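Local structure of Rho-class glutathione S-transferase (Laternula elliptica, 3QAV) at residues A[37-42]-A[220-225]; A[77-82]-A[92-97]; A[112-117]-A[176-181]; A[130-135]-A[160-165]; A[190-195]-A[200-205]. The protein probably catalyses the conjugation of glutathione to electrophilic compounds. All blocks are in the same frame, centred on the assembly; numbering follows the deposited sequence.

Contact 1: A[37-42]-A[220-225]; sequences PCWKVL and PTIVKT
A buried interdomain contact joins Trp39 and Leu42 of helix 36-47 to Ile222 of the short helix 220-224 and Thr225 on its C-terminal side. Helix 36-47 is the first helix of the thioredoxin-like N-terminal domain of the GST fold. The partner segment lies on the short helix that comes after helix 207-217 in the chain. Thr225 is the main partner of both residues on the first helix. Trp39 NE1 donates a hydrogen bond to Thr225 OG1 at 2.9 Å. The bond is bent, with 141° at the hydrogen, and the hydroxyl oxygen is tilted somewhat out of the indole plane. That hydroxyl is itself the donor to the backbone, from Thr225 OG1 to Thr221 O at 2.9 Å. A short relay therefore runs from the indole through the hydroxyl to the carbonyl of Thr221 in helix 220-224. It fixes the rotation of the threonine and gives the buried indole N-H a partner. Thr225 OG1 sits between its own backbone N and carbonyl carbon (chi1 55°), which turns CG2 to Leu42. Thr225 CG2 packs on Leu42 CB at 3.7 Å. The carbonyl oxygen Thr225 O lies over one face of the indole, offset toward the rim. Ile222 adds a looser touch, with its CG2 4.3 Å from Trp39 CZ2. Helix 183-197 covers more of the indole. Pro190 and Ala193 pack on it, and Phe189 meets it edge-to-face. On the N-terminal-domain side, Val41 packs on Ile94 of helix 91-101, and Cys38 lies against Val78 and Pro79 beside the sheet.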
# COMPACT_ATOMS: atom_id res chain seq x y z
N PRO A 37 -4.58 10.23 2.74
CA PRO A 37 -3.76 10.27 1.53
C PRO A 37 -3.53 11.70 1.02
O PRO A 37 -2.49 12.00 0.42
CB PRO A 37 -4.54 9.38 0.54
CG PRO A 37 -5.92 9.26 1.13
CD PRO A 37 -5.69 9.27 2.62
N CYS A 38 -4.48 12.60 1.29
CA CYS A 38 -4.32 13.99 0.88
C CYS A 38 -3.32 14.66 1.81
O CYS A 38 -2.42 15.38 1.37
CB CYS A 38 -5.65 14.74 0.95
SG CYS A 38 -6.87 14.22 -0.30
N TRP A 39 -3.47 14.39 3.10
CA TRP A 39 -2.61 14.98 4.13
C TRP A 39 -1.16 14.65 3.83
O TRP A 39 -0.30 15.51 3.94
CB TRP A 39 -3.00 14.44 5.51
CG TRP A 39 -2.62 15.35 6.65
CD1 TRP A 39 -1.69 16.35 6.63
CD2 TRP A 39 -3.15 15.31 7.98
NE1 TRP A 39 -1.61 16.93 7.88
CE2 TRP A 39 -2.49 16.31 8.72
CE3 TRP A 39 -4.11 14.52 8.63
CZ2 TRP A 39 -2.76 16.56 10.08
CZ3 TRP A 39 -4.39 14.76 9.97
CH2 TRP A 39 -3.71 15.77 10.68
N LYS A 40 -0.90 13.40 3.46
CA LYS A 40 0.46 12.97 3.14
C LYS A 40 1.08 13.91 2.11
O LYS A 40 2.21 14.39 2.28
CB LYS A 40 0.43 11.55 2.55
CG LYS A 40 0.23 10.43 3.55
CD LYS A 40 -0.15 9.12 2.85
CE LYS A 40 0.94 8.64 1.88
NZ LYS A 40 0.55 7.38 1.14
N VAL A 41 0.33 14.17 1.05
CA VAL A 41 0.79 15.05 -0.02
C VAL A 41 1.06 16.48 0.45
O VAL A 41 2.09 17.06 0.11
CB VAL A 41 -0.22 15.06 -1.20
CG1 VAL A 41 0.24 16.04 -2.27
CG2 VAL A 41 -0.30 13.65 -1.81
N LEU A 42 0.15 17.05 1.24
CA LEU A 42 0.32 18.41 1.72
C LEU A 42 1.55 18.53 2.62
O LEU A 42 2.26 19.53 2.58
CB LEU A 42 -0.93 18.88 2.48
CG LEU A 42 -2.25 18.89 1.68
CD1 LEU A 42 -3.38 19.38 2.58
CD2 LEU A 42 -2.11 19.79 0.46
N PRO A 220 5.08 23.24 12.89
CA PRO A 220 4.42 24.20 12.00
C PRO A 220 3.75 23.67 10.73
O PRO A 220 2.64 24.10 10.39
CB PRO A 220 5.51 25.24 11.72
CG PRO A 220 6.79 24.49 11.96
CD PRO A 220 6.47 23.66 13.16
N THR A 221 4.41 22.75 10.03
CA THR A 221 3.84 22.19 8.80
C THR A 221 2.58 21.38 9.06
O THR A 221 1.68 21.32 8.22
CB THR A 221 4.85 21.28 8.06
OG1 THR A 221 5.29 20.24 8.94
CG2 THR A 221 6.06 22.09 7.59
N ILE A 222 2.51 20.73 10.23
CA ILE A 222 1.34 19.93 10.59
C ILE A 222 0.22 20.90 10.97
O ILE A 222 -0.93 20.70 10.58
CB ILE A 222 1.62 18.97 11.79
CG1 ILE A 222 2.36 17.70 11.32
CG2 ILE A 222 0.30 18.51 12.41
CD1 ILE A 222 3.79 17.92 10.94
N VAL A 223 0.57 21.94 11.72
CA VAL A 223 -0.42 22.93 12.12
C VAL A 223 -1.10 23.50 10.88
O VAL A 223 -2.32 23.67 10.85
CB VAL A 223 0.23 24.10 12.90
CG1 VAL A 223 -0.82 25.17 13.21
CG2 VAL A 223 0.85 23.59 14.18
N LYS A 224 -0.29 23.78 9.86
CA LYS A 224 -0.77 24.33 8.60
C LYS A 224 -1.64 23.36 7.80
O LYS A 224 -2.46 23.79 6.98
CB LYS A 224 0.41 24.75 7.72
CG LYS A 224 1.28 25.85 8.29
CD LYS A 224 2.33 26.29 7.26
CE LYS A 224 2.99 27.61 7.66
NZ LYS A 224 3.65 27.52 8.99
N THR A 225 -1.48 22.07 8.02
CA THR A 225 -2.26 21.11 7.25
C THR A 225 -3.33 20.33 8.00
O THR A 225 -3.78 19.30 7.51
CB THR A 225 -1.33 20.13 6.54
OG1 THR A 225 -0.47 19.52 7.51
CG2 THR A 225 -0.48 20.88 5.50

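Contact 2: A[77-82]-A[92-97]; sequences QVPTFT and TAICMY
Ile94 holds CG1 anti to its carbonyl carbon (chi1 -70°) and extends onward through chi2, which carries CD1 to Pro79 and to the base of Phe81. The same torsion leaves CG2 above the phenyl ring. Phe81 and Tyr97 both place CG opposite their backbone N, and their rings meet between strand 80-83 and helix 91-101. Ile94 CD1 lies 3.5 Å from Phe81 CB and 4.0 Å from Pro79 CG. One methyl thus touches both the proline ring and the CB of Phe81. The other methyl makes a CH-pi contact: Ile94 CG2 is 4.2 Å from the centroid of the Phe81 ring and 17° off its normal. The two aromatic rings meet rim to rim, and neither covers the face of the other. Their closest atoms are Phe81 CE2 and Tyr97 CE2 at 3.7 Å, and the planes are turned 64° apart. This is helix-on-sheet packing within the thioredoxin-like N-terminal domain. Pro79 follows a cis peptide bond, the cis-proline well known in this fold. It comes directly after Gln77 and Val78, which belong to the glutathione site; no glutathione is bound to this chain. Cys95 packs on Val44 of helix 36-47. The phenol oxygen of Tyr97 is hydrogen-bonded to Asp83, and the same side chain packs on Ala116 of the second subunit. The chemistry between the segments is wholly apolar. No hydrogen bond joins them, and the fit rests on two methyls, a proline ring, one face of the Phe81 ring and the rims of both aromatic rings.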
# COMPACT_ATOMS: atom_id res chain seq x y z
N GLN A 77 -11.08 10.06 -7.54
CA GLN A 77 -10.61 10.08 -6.17
C GLN A 77 -9.69 11.26 -5.96
O GLN A 77 -9.24 11.91 -6.91
CB GLN A 77 -9.84 8.81 -5.81
CG GLN A 77 -10.57 7.52 -6.06
CD GLN A 77 -9.81 6.33 -5.52
OE1 GLN A 77 -8.63 6.13 -5.82
NE2 GLN A 77 -10.49 5.52 -4.71
N VAL A 78 -9.40 11.52 -4.70
CA VAL A 78 -8.51 12.59 -4.32
C VAL A 78 -7.51 11.91 -3.37
O VAL A 78 -7.87 10.99 -2.66
CB VAL A 78 -9.32 13.72 -3.62
CG1 VAL A 78 -9.34 13.55 -2.12
CG2 VAL A 78 -8.78 15.06 -4.04
N PRO A 79 -6.25 12.37 -3.35
CA PRO A 79 -5.69 13.47 -4.14
C PRO A 79 -5.42 13.19 -5.61
O PRO A 79 -5.13 12.07 -6.01
CB PRO A 79 -4.39 13.77 -3.40
CG PRO A 79 -3.92 12.39 -3.06
CD PRO A 79 -5.21 11.77 -2.50
N THR A 80 -5.55 14.24 -6.41
CA THR A 80 -5.26 14.20 -7.83
C THR A 80 -4.22 15.31 -7.89
O THR A 80 -4.42 16.38 -7.32
CB THR A 80 -6.48 14.52 -8.69
OG1 THR A 80 -7.43 13.45 -8.58
CG2 THR A 80 -6.08 14.67 -10.15
N PHE A 81 -3.12 15.05 -8.57
CA PHE A 81 -2.03 16.01 -8.61
C PHE A 81 -1.44 16.21 -9.99
O PHE A 81 -1.32 15.26 -10.76
CB PHE A 81 -0.95 15.48 -7.65
CG PHE A 81 0.36 16.22 -7.70
CD1 PHE A 81 0.66 17.19 -6.75
CD2 PHE A 81 1.31 15.90 -8.65
CE1 PHE A 81 1.91 17.81 -6.74
CE2 PHE A 81 2.56 16.52 -8.65
CZ PHE A 81 2.85 17.48 -7.70
N THR A 82 -1.08 17.46 -10.30
CA THR A 82 -0.43 17.78 -11.56
C THR A 82 0.77 18.67 -11.27
O THR A 82 0.82 19.37 -10.25
CB THR A 82 -1.35 18.55 -12.54
OG1 THR A 82 -1.59 19.87 -12.03
CG2 THR A 82 -2.67 17.81 -12.71
N THR A 92 1.00 7.78 -2.54
CA THR A 92 2.38 7.35 -2.36
C THR A 92 3.23 7.72 -3.58
O THR A 92 4.38 8.15 -3.44
CB THR A 92 2.44 5.84 -2.08
OG1 THR A 92 1.74 5.57 -0.86
CG2 THR A 92 3.89 5.34 -1.95
N ALA A 93 2.66 7.57 -4.77
CA ALA A 93 3.37 7.89 -5.99
C ALA A 93 3.67 9.38 -6.04
O ALA A 93 4.73 9.79 -6.48
CB ALA A 93 2.55 7.48 -7.21
N ILE A 94 2.71 10.19 -5.60
CA ILE A 94 2.89 11.63 -5.59
C ILE A 94 4.07 12.00 -4.68
O ILE A 94 4.95 12.78 -5.06
CB ILE A 94 1.61 12.35 -5.09
CG1 ILE A 94 0.49 12.21 -6.14
CG2 ILE A 94 1.91 13.81 -4.82
CD1 ILE A 94 -0.86 12.65 -5.63
N CYS A 95 4.07 11.42 -3.49
CA CYS A 95 5.14 11.67 -2.52
C CYS A 95 6.50 11.26 -3.07
O CYS A 95 7.46 12.00 -2.93
CB CYS A 95 4.86 10.91 -1.21
SG CYS A 95 3.47 11.62 -0.29
N MET A 96 6.57 10.10 -3.71
CA MET A 96 7.82 9.64 -4.28
C MET A 96 8.29 10.56 -5.40
O MET A 96 9.47 10.86 -5.51
CB MET A 96 7.68 8.20 -4.80
CG MET A 96 7.62 7.15 -3.69
SD MET A 96 8.95 7.36 -2.46
CE MET A 96 10.35 6.74 -3.38
N TYR A 97 7.35 11.01 -6.23
CA TYR A 97 7.68 11.92 -7.33
C TYR A 97 8.24 13.24 -6.81
O TYR A 97 9.21 13.78 -7.36
CB TYR A 97 6.45 12.22 -8.17
CG TYR A 97 6.59 13.45 -9.03
CD1 TYR A 97 7.36 13.44 -10.20
CD2 TYR A 97 5.97 14.65 -8.66
CE1 TYR A 97 7.51 14.59 -10.97
CE2 TYR A 97 6.12 15.81 -9.42
CZ TYR A 97 6.89 15.77 -10.57
OH TYR A 97 7.02 16.92 -11.31

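Contact 3: A[112-117]-A[176-181]; sequences TTIRAK and VATKEF
The first turns of helix 112-124 meet the loop that connects helix 148-172 to helix 183-197. Two small patches make the contact. In the first, the methyls of two branched side chains touch. Ile114 CG2 lies 3.9 Å from Thr178 CG2, and the two side chains cross at about a right angle. In the second, the aliphatic part of Lys117 runs past the backbone of Ala177. Lys117 CG is 3.7 Å from Ala177 O, and the methyl Ala177 CB is 4.1 Å from Lys117 O. Lys117 sends CG out opposite its backbone N (chi1 170°), then bends at each of its next three torsions, so the chain is folded rather than extended. No hydrogen bond spans the two segments.

The loop has its own internal order. Thr178 forms an ST turn: its OG1 accepts a hydrogen bond from Glu180 N at 3.0 Å, with an angle of 157° at the hydrogen. The hydroxyl is taken up by the loop, and the methyl is left to meet Ile114. A glycine at Thr178 would probably leave Glu180 N without this acceptor and Ile114 without its methyl partner, so the loop is likely to hold its shape less firmly. Behind the loop, Ala177 and Val176 pack on Ala184 of helix 183-197. The helical segment also lies at the dimer interface. Arg115 forms a salt bridge with Glu100 of the second subunit, Thr112 packs on Tyr97 of the second subunit, and Thr113 packs on Val86 of the second subunit.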
# COMPACT_ATOMS: atom_id res chain seq x y z
N THR A 112 21.79 4.15 2.40
CA THR A 112 20.89 3.15 1.85
C THR A 112 20.31 2.23 2.91
O THR A 112 19.14 1.85 2.85
CB THR A 112 21.63 2.29 0.80
OG1 THR A 112 21.97 3.12 -0.32
CG2 THR A 112 20.75 1.15 0.32
N THR A 113 21.12 1.86 3.89
CA THR A 113 20.66 0.98 4.95
C THR A 113 19.60 1.68 5.80
O THR A 113 18.58 1.09 6.13
CB THR A 113 21.83 0.55 5.84
OG1 THR A 113 22.70 -0.30 5.08
CG2 THR A 113 21.33 -0.20 7.07
N ILE A 114 19.84 2.94 6.13
CA ILE A 114 18.88 3.69 6.93
C ILE A 114 17.62 3.98 6.12
O ILE A 114 16.51 3.94 6.65
CB ILE A 114 19.49 5.02 7.44
CG1 ILE A 114 20.77 4.72 8.24
CG2 ILE A 114 18.49 5.74 8.34
CD1 ILE A 114 21.45 5.96 8.81
N ARG A 115 17.79 4.25 4.82
CA ARG A 115 16.65 4.52 3.94
C ARG A 115 15.73 3.31 3.92
O ARG A 115 14.50 3.45 3.85
CB ARG A 115 17.12 4.80 2.51
CG ARG A 115 17.85 6.12 2.32
CD ARG A 115 18.48 6.17 0.92
NE ARG A 115 17.46 6.26 -0.12
CZ ARG A 115 16.96 7.40 -0.58
NH1 ARG A 115 16.04 7.38 -1.53
NH2 ARG A 115 17.41 8.56 -0.11
N ALA A 116 16.33 2.13 3.97
CA ALA A 116 15.56 0.89 3.96
C ALA A 116 14.59 0.86 5.14
O ALA A 116 13.45 0.41 5.01
CB ALA A 116 16.51 -0.31 4.01
N LYS A 117 15.04 1.35 6.29
CA LYS A 117 14.17 1.37 7.47
C LYS A 117 13.06 2.41 7.31
O LYS A 117 11.95 2.20 7.80
CB LYS A 117 14.98 1.65 8.74
CG LYS A 117 14.13 1.93 9.96
CD LYS A 117 13.17 0.79 10.27
CE LYS A 117 13.94 -0.46 10.68
NZ LYS A 117 14.82 -0.18 11.85
N VAL A 176 9.17 8.19 13.95
CA VAL A 176 8.77 6.80 13.73
C VAL A 176 9.77 5.82 13.11
O VAL A 176 9.65 4.61 13.30
CB VAL A 176 7.44 6.75 12.93
CG1 VAL A 176 7.72 6.96 11.43
CG2 VAL A 176 6.71 5.43 13.20
N ALA A 177 10.77 6.33 12.40
CA ALA A 177 11.77 5.45 11.77
C ALA A 177 13.20 5.75 12.20
O ALA A 177 14.04 4.86 12.28
CB ALA A 177 11.65 5.53 10.25
N THR A 178 13.48 7.02 12.47
CA THR A 178 14.81 7.44 12.88
C THR A 178 14.67 8.58 13.88
O THR A 178 13.56 8.92 14.29
CB THR A 178 15.63 7.97 11.69
OG1 THR A 178 15.07 9.22 11.27
CG2 THR A 178 15.57 7.00 10.52
N LYS A 179 15.78 9.18 14.28
CA LYS A 179 15.74 10.29 15.22
C LYS A 179 15.49 11.61 14.49
O LYS A 179 15.57 12.69 15.07
CB LYS A 179 17.04 10.37 16.01
CG LYS A 179 17.21 9.22 16.99
CD LYS A 179 18.54 9.29 17.72
CE LYS A 179 18.72 8.10 18.65
NZ LYS A 179 17.65 8.05 19.70
N GLU A 180 15.18 11.51 13.20
CA GLU A 180 14.89 12.67 12.37
C GLU A 180 13.55 12.48 11.65
O GLU A 180 13.11 11.36 11.41
CB GLU A 180 15.98 12.87 11.30
CG GLU A 180 17.22 13.61 11.77
CD GLU A 180 18.24 13.77 10.65
OE1 GLU A 180 17.83 14.06 9.51
OE2 GLU A 180 19.45 13.62 10.91
N PHE A 181 12.91 13.59 11.32
CA PHE A 181 11.64 13.57 10.59
C PHE A 181 11.96 13.03 9.19
O PHE A 181 12.94 13.43 8.57
CB PHE A 181 11.09 14.99 10.50
CG PHE A 181 9.86 15.12 9.64
CD1 PHE A 181 8.59 15.02 10.21
CD2 PHE A 181 9.98 15.34 8.27
CE1 PHE A 181 7.45 15.15 9.41
CE2 PHE A 181 8.85 15.47 7.47
CZ PHE A 181 7.58 15.37 8.04

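Contact 4: A[130-135]-A[160-165]; sequences TNVMEF and VELGHW
Val132 and Leu162 make the tight, buried part of this contact. Val132 CG2 is modelled 3.2 Å from Leu162 CD1, shorter than a normal carbon contact, so the exact placing of CD1 is doubtful. The two side chains cross at about a right angle, between the join of helices 126-131 and 133-141 and the long helix 148-172. Val132 CG2 also rests on the stem of the acid, 4.0 Å from Glu161 CG. Asn131, in contrast, lies on the more open side and is partly exposed. Asn131 ND2 donates to Glu161 OE1 at 2.7 Å, with 151° at the hydrogen. The oxygen lies in the amide plane, but the amide nitrogen approaches from the anti side and stands 34° out of the carboxylate plane. Glu161 starts with CG opposite its backbone N and then bends at chi2 (60°), which turns the carboxylate toward both Asn131 and Trp165. Its OE2 uses its anti lone pair to accept from Trp165 NE1 at 2.7 Å. Arg75 of the second subunit makes a salt bridge to OE2 as well. Partners on both oxygens limit the turning of the buried carboxylate. A leucine in place of Glu161 would probably leave Asn131 ND2 and Trp165 NE1 without their acceptor and Arg75 of the second subunit without its counter-charge. That arginine probably stabilises the carboxylate's negative charge, linking the helix packing to the dimer interface.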
# COMPACT_ATOMS: atom_id res chain seq x y z
N THR A 130 -5.93 -1.21 8.32
CA THR A 130 -6.59 -2.50 8.44
C THR A 130 -6.87 -2.97 9.86
O THR A 130 -7.99 -3.36 10.18
CB THR A 130 -5.78 -3.58 7.72
OG1 THR A 130 -4.49 -3.71 8.33
CG2 THR A 130 -5.60 -3.22 6.25
N ASN A 131 -5.86 -2.94 10.72
CA ASN A 131 -6.04 -3.43 12.09
C ASN A 131 -6.68 -2.45 13.07
O ASN A 131 -7.33 -2.87 14.02
CB ASN A 131 -4.71 -3.93 12.65
CG ASN A 131 -4.08 -4.99 11.77
OD1 ASN A 131 -4.78 -5.82 11.19
ND2 ASN A 131 -2.75 -4.98 11.67
N VAL A 132 -6.50 -1.15 12.85
CA VAL A 132 -7.09 -0.18 13.76
C VAL A 132 -8.39 0.43 13.26
O VAL A 132 -9.39 0.43 13.98
CB VAL A 132 -6.12 0.96 14.09
CG1 VAL A 132 -6.76 1.92 15.07
CG2 VAL A 132 -4.84 0.41 14.66
N MET A 133 -8.40 0.94 12.04
CA MET A 133 -9.60 1.57 11.51
C MET A 133 -10.77 0.61 11.32
O MET A 133 -11.92 1.04 11.18
CB MET A 133 -9.30 2.29 10.19
CG MET A 133 -8.24 3.38 10.32
SD MET A 133 -8.36 4.37 11.83
CE MET A 133 -9.79 5.41 11.47
N GLU A 134 -10.49 -0.69 11.32
CA GLU A 134 -11.54 -1.70 11.16
C GLU A 134 -12.45 -1.70 12.40
O GLU A 134 -13.61 -2.09 12.33
CB GLU A 134 -10.94 -3.09 10.96
CG GLU A 134 -11.04 -3.61 9.53
CD GLU A 134 -12.45 -4.03 9.16
OE1 GLU A 134 -12.97 -5.00 9.75
OE2 GLU A 134 -13.05 -3.38 8.27
N PHE A 135 -11.89 -1.27 13.53
CA PHE A 135 -12.64 -1.21 14.78
C PHE A 135 -13.64 -0.07 14.65
O PHE A 135 -14.73 -0.10 15.24
CB PHE A 135 -11.68 -0.96 15.95
CG PHE A 135 -12.34 -0.92 17.30
CD1 PHE A 135 -12.48 0.28 17.98
CD2 PHE A 135 -12.79 -2.09 17.91
CE1 PHE A 135 -13.05 0.33 19.25
CE2 PHE A 135 -13.37 -2.06 19.18
CZ PHE A 135 -13.50 -0.85 19.85
N VAL A 160 -2.85 -4.61 19.50
CA VAL A 160 -1.62 -5.28 19.08
C VAL A 160 -0.88 -4.42 18.06
O VAL A 160 0.33 -4.18 18.18
CB VAL A 160 -1.91 -6.65 18.45
CG1 VAL A 160 -0.63 -7.24 17.87
CG2 VAL A 160 -2.48 -7.59 19.51
N GLU A 161 -1.60 -3.95 17.05
CA GLU A 161 -1.01 -3.10 16.03
C GLU A 161 -0.32 -1.88 16.64
O GLU A 161 0.84 -1.60 16.34
CB GLU A 161 -2.09 -2.66 15.05
CG GLU A 161 -1.60 -1.76 13.93
CD GLU A 161 -0.55 -2.41 13.05
OE1 GLU A 161 -0.69 -3.60 12.70
OE2 GLU A 161 0.42 -1.71 12.68
N LEU A 162 -1.05 -1.15 17.49
CA LEU A 162 -0.50 0.04 18.13
C LEU A 162 0.75 -0.28 18.94
O LEU A 162 1.64 0.56 19.07
CB LEU A 162 -1.56 0.70 19.02
CG LEU A 162 -2.44 1.80 18.41
CD1 LEU A 162 -2.81 1.45 16.97
CD2 LEU A 162 -3.70 1.97 19.26
N GLY A 163 0.81 -1.49 19.50
CA GLY A 163 1.95 -1.89 20.29
C GLY A 163 3.24 -1.80 19.49
O GLY A 163 4.27 -1.36 19.99
N HIS A 164 3.18 -2.22 18.23
CA HIS A 164 4.34 -2.19 17.35
C HIS A 164 4.90 -0.79 17.25
O HIS A 164 6.09 -0.57 17.46
CB HIS A 164 3.96 -2.69 15.96
CG HIS A 164 3.65 -4.15 15.91
ND1 HIS A 164 2.50 -4.65 15.33
CD2 HIS A 164 4.36 -5.23 16.32
CE1 HIS A 164 2.51 -5.97 15.39
NE2 HIS A 164 3.63 -6.34 15.99
N TRP A 165 4.03 0.17 16.94
CA TRP A 165 4.45 1.56 16.79
C TRP A 165 4.91 2.15 18.11
O TRP A 165 5.84 2.97 18.14
CB TRP A 165 3.31 2.37 16.17
CG TRP A 165 2.83 1.77 14.88
CD1 TRP A 165 1.77 0.93 14.72
CD2 TRP A 165 3.47 1.86 13.60
NE1 TRP A 165 1.70 0.49 13.42
CE2 TRP A 165 2.74 1.05 12.71
CE3 TRP A 165 4.59 2.55 13.12
CZ2 TRP A 165 3.09 0.90 11.37
CZ3 TRP A 165 4.94 2.41 11.78
CH2 TRP A 165 4.19 1.59 10.92

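Contact 5: A[190-195]-A[200-205]; sequences PMVALI and ANLKDS
Apolar packing carries most of this contact, between Ile195 and Val192 of helix 183-197 and Ala200 and Leu202 of the loop that follows. The closest apolar pair is Ile195 CG2 and Ala200 CB at 3.5 Å, slightly tighter than usual for two carbons. Ile195 places this methyl opposite its backbone N, with CG1 opposite the carbonyl carbon instead (chi1 -70°). The branch that meets the alanine is therefore the short one. A second, looser pair lies one helical turn back, where Val192 CG1 is 4.4 Å from Leu202 CD1. Leu202 has its CG beside the backbone N (chi1 -50°) and an extended chi2, and its bond from the backbone points at the helix.

The polar part is a single weak backbone hydrogen bond. Ala200 N donates to Ile195 O over 3.4 Å, with a fairly straight angle of 162° at the hydrogen. The same carbonyl oxygen lies 3.5 Å from Ala200 CB, so the alanine touches Ile195 through both its amide and its methyl.

Other parts of the domain complete the packing. Leu239, near the C terminus, lies on both Ile195 and Ala200. Val192 and Leu202 both pack on Ile209 of the next helix, 207-217. The loop joins helices 183-197 and 207-217 and folds back on the first of them. The arrangement belongs to the all-helical C-terminal domain of the GST fold and lies away from the glutathione-binding residues.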
# COMPACT_ATOMS: atom_id res chain seq x y z
N PRO A 190 -0.52 11.22 10.07
CA PRO A 190 -1.93 11.40 9.72
C PRO A 190 -2.82 10.31 10.30
O PRO A 190 -3.95 10.56 10.73
CB PRO A 190 -1.91 11.38 8.19
CG PRO A 190 -0.60 12.07 7.89
CD PRO A 190 0.35 11.41 8.89
N MET A 191 -2.30 9.09 10.31
CA MET A 191 -3.07 7.97 10.84
C MET A 191 -3.24 8.11 12.34
O MET A 191 -4.29 7.77 12.88
CB MET A 191 -2.38 6.66 10.47
CG MET A 191 -2.41 6.41 8.97
SD MET A 191 -1.69 4.84 8.51
CE MET A 191 -3.13 3.82 8.42
N VAL A 192 -2.21 8.61 13.02
CA VAL A 192 -2.30 8.80 14.47
C VAL A 192 -3.26 9.97 14.78
O VAL A 192 -4.08 9.88 15.69
CB VAL A 192 -0.92 9.07 15.09
CG1 VAL A 192 -1.07 9.34 16.59
CG2 VAL A 192 -0.01 7.87 14.88
N ALA A 193 -3.16 11.05 14.01
CA ALA A 193 -4.03 12.22 14.21
C ALA A 193 -5.49 11.81 14.04
O ALA A 193 -6.38 12.28 14.77
CB ALA A 193 -3.68 13.31 13.21
N LEU A 194 -5.74 10.94 13.08
CA LEU A 194 -7.09 10.44 12.81
C LEU A 194 -7.56 9.64 14.02
O LEU A 194 -8.71 9.76 14.44
CB LEU A 194 -7.06 9.54 11.56
CG LEU A 194 -8.39 9.01 11.02
CD1 LEU A 194 -9.20 10.15 10.43
CD2 LEU A 194 -8.12 7.97 9.95
N ILE A 195 -6.67 8.82 14.56
CA ILE A 195 -6.99 8.00 15.73
C ILE A 195 -7.40 8.90 16.89
O ILE A 195 -8.44 8.68 17.52
CB ILE A 195 -5.77 7.13 16.15
CG1 ILE A 195 -5.53 6.03 15.10
CG2 ILE A 195 -5.99 6.51 17.53
CD1 ILE A 195 -4.25 5.24 15.31
N ALA A 200 -9.40 8.67 20.77
CA ALA A 200 -8.54 7.75 21.50
C ALA A 200 -7.78 8.51 22.59
O ALA A 200 -7.32 9.64 22.37
CB ALA A 200 -7.57 7.07 20.56
N ASN A 201 -7.65 7.89 23.76
CA ASN A 201 -6.94 8.48 24.89
C ASN A 201 -5.66 7.67 25.02
O ASN A 201 -5.63 6.63 25.68
CB ASN A 201 -7.78 8.37 26.18
CG ASN A 201 -7.13 9.07 27.37
OD1 ASN A 201 -7.69 9.10 28.47
ND2 ASN A 201 -5.95 9.63 27.16
N LEU A 202 -4.61 8.17 24.37
CA LEU A 202 -3.31 7.50 24.33
C LEU A 202 -2.35 7.86 25.46
O LEU A 202 -1.36 7.16 25.68
CB LEU A 202 -2.62 7.83 23.00
CG LEU A 202 -3.43 7.63 21.72
CD1 LEU A 202 -2.62 8.12 20.52
CD2 LEU A 202 -3.79 6.16 21.58
N LYS A 203 -2.64 8.95 26.17
CA LYS A 203 -1.76 9.41 27.23
C LYS A 203 -1.10 8.35 28.10
O LYS A 203 0.12 8.31 28.21
CB LYS A 203 -2.48 10.42 28.14
CG LYS A 203 -1.59 10.92 29.27
CD LYS A 203 -2.09 12.23 29.89
CE LYS A 203 -3.48 12.09 30.50
NZ LYS A 203 -4.54 11.91 29.47
N ASP A 204 -1.90 7.49 28.72
CA ASP A 204 -1.33 6.48 29.60
C ASP A 204 -1.14 5.08 29.02
O ASP A 204 -0.23 4.36 29.43
CB ASP A 204 -2.15 6.41 30.89
CG ASP A 204 -2.18 7.75 31.61
OD1 ASP A 204 -1.11 8.22 32.04
OD2 ASP A 204 -3.28 8.33 31.75
N SER A 205 -1.98 4.70 28.06
CA SER A 205 -1.86 3.38 27.45
C SER A 205 -0.71 3.30 26.44
O SER A 205 -0.02 2.29 26.36
CB SER A 205 -3.19 2.99 26.79
OG SER A 205 -3.65 4.02 25.93

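From the N terminus, helix 36-47 opens contact 1, which closes only at 220-225. The other four contacts all fall within that span. Contact 2 closes first, over a short connection inside the N-terminal domain. Contact 3 then opens at helix 112-124 and encloses contact 4 before closing at 176-181. Contact 5 follows as a short local closure. None of the five cross. Contact 1 ties the two domains together, touching both contact 2 and contact 5. Contact 4 touches contacts 3 and 5 within the helical domain. Contacts 2, 3 and 4 also reach the second subunit.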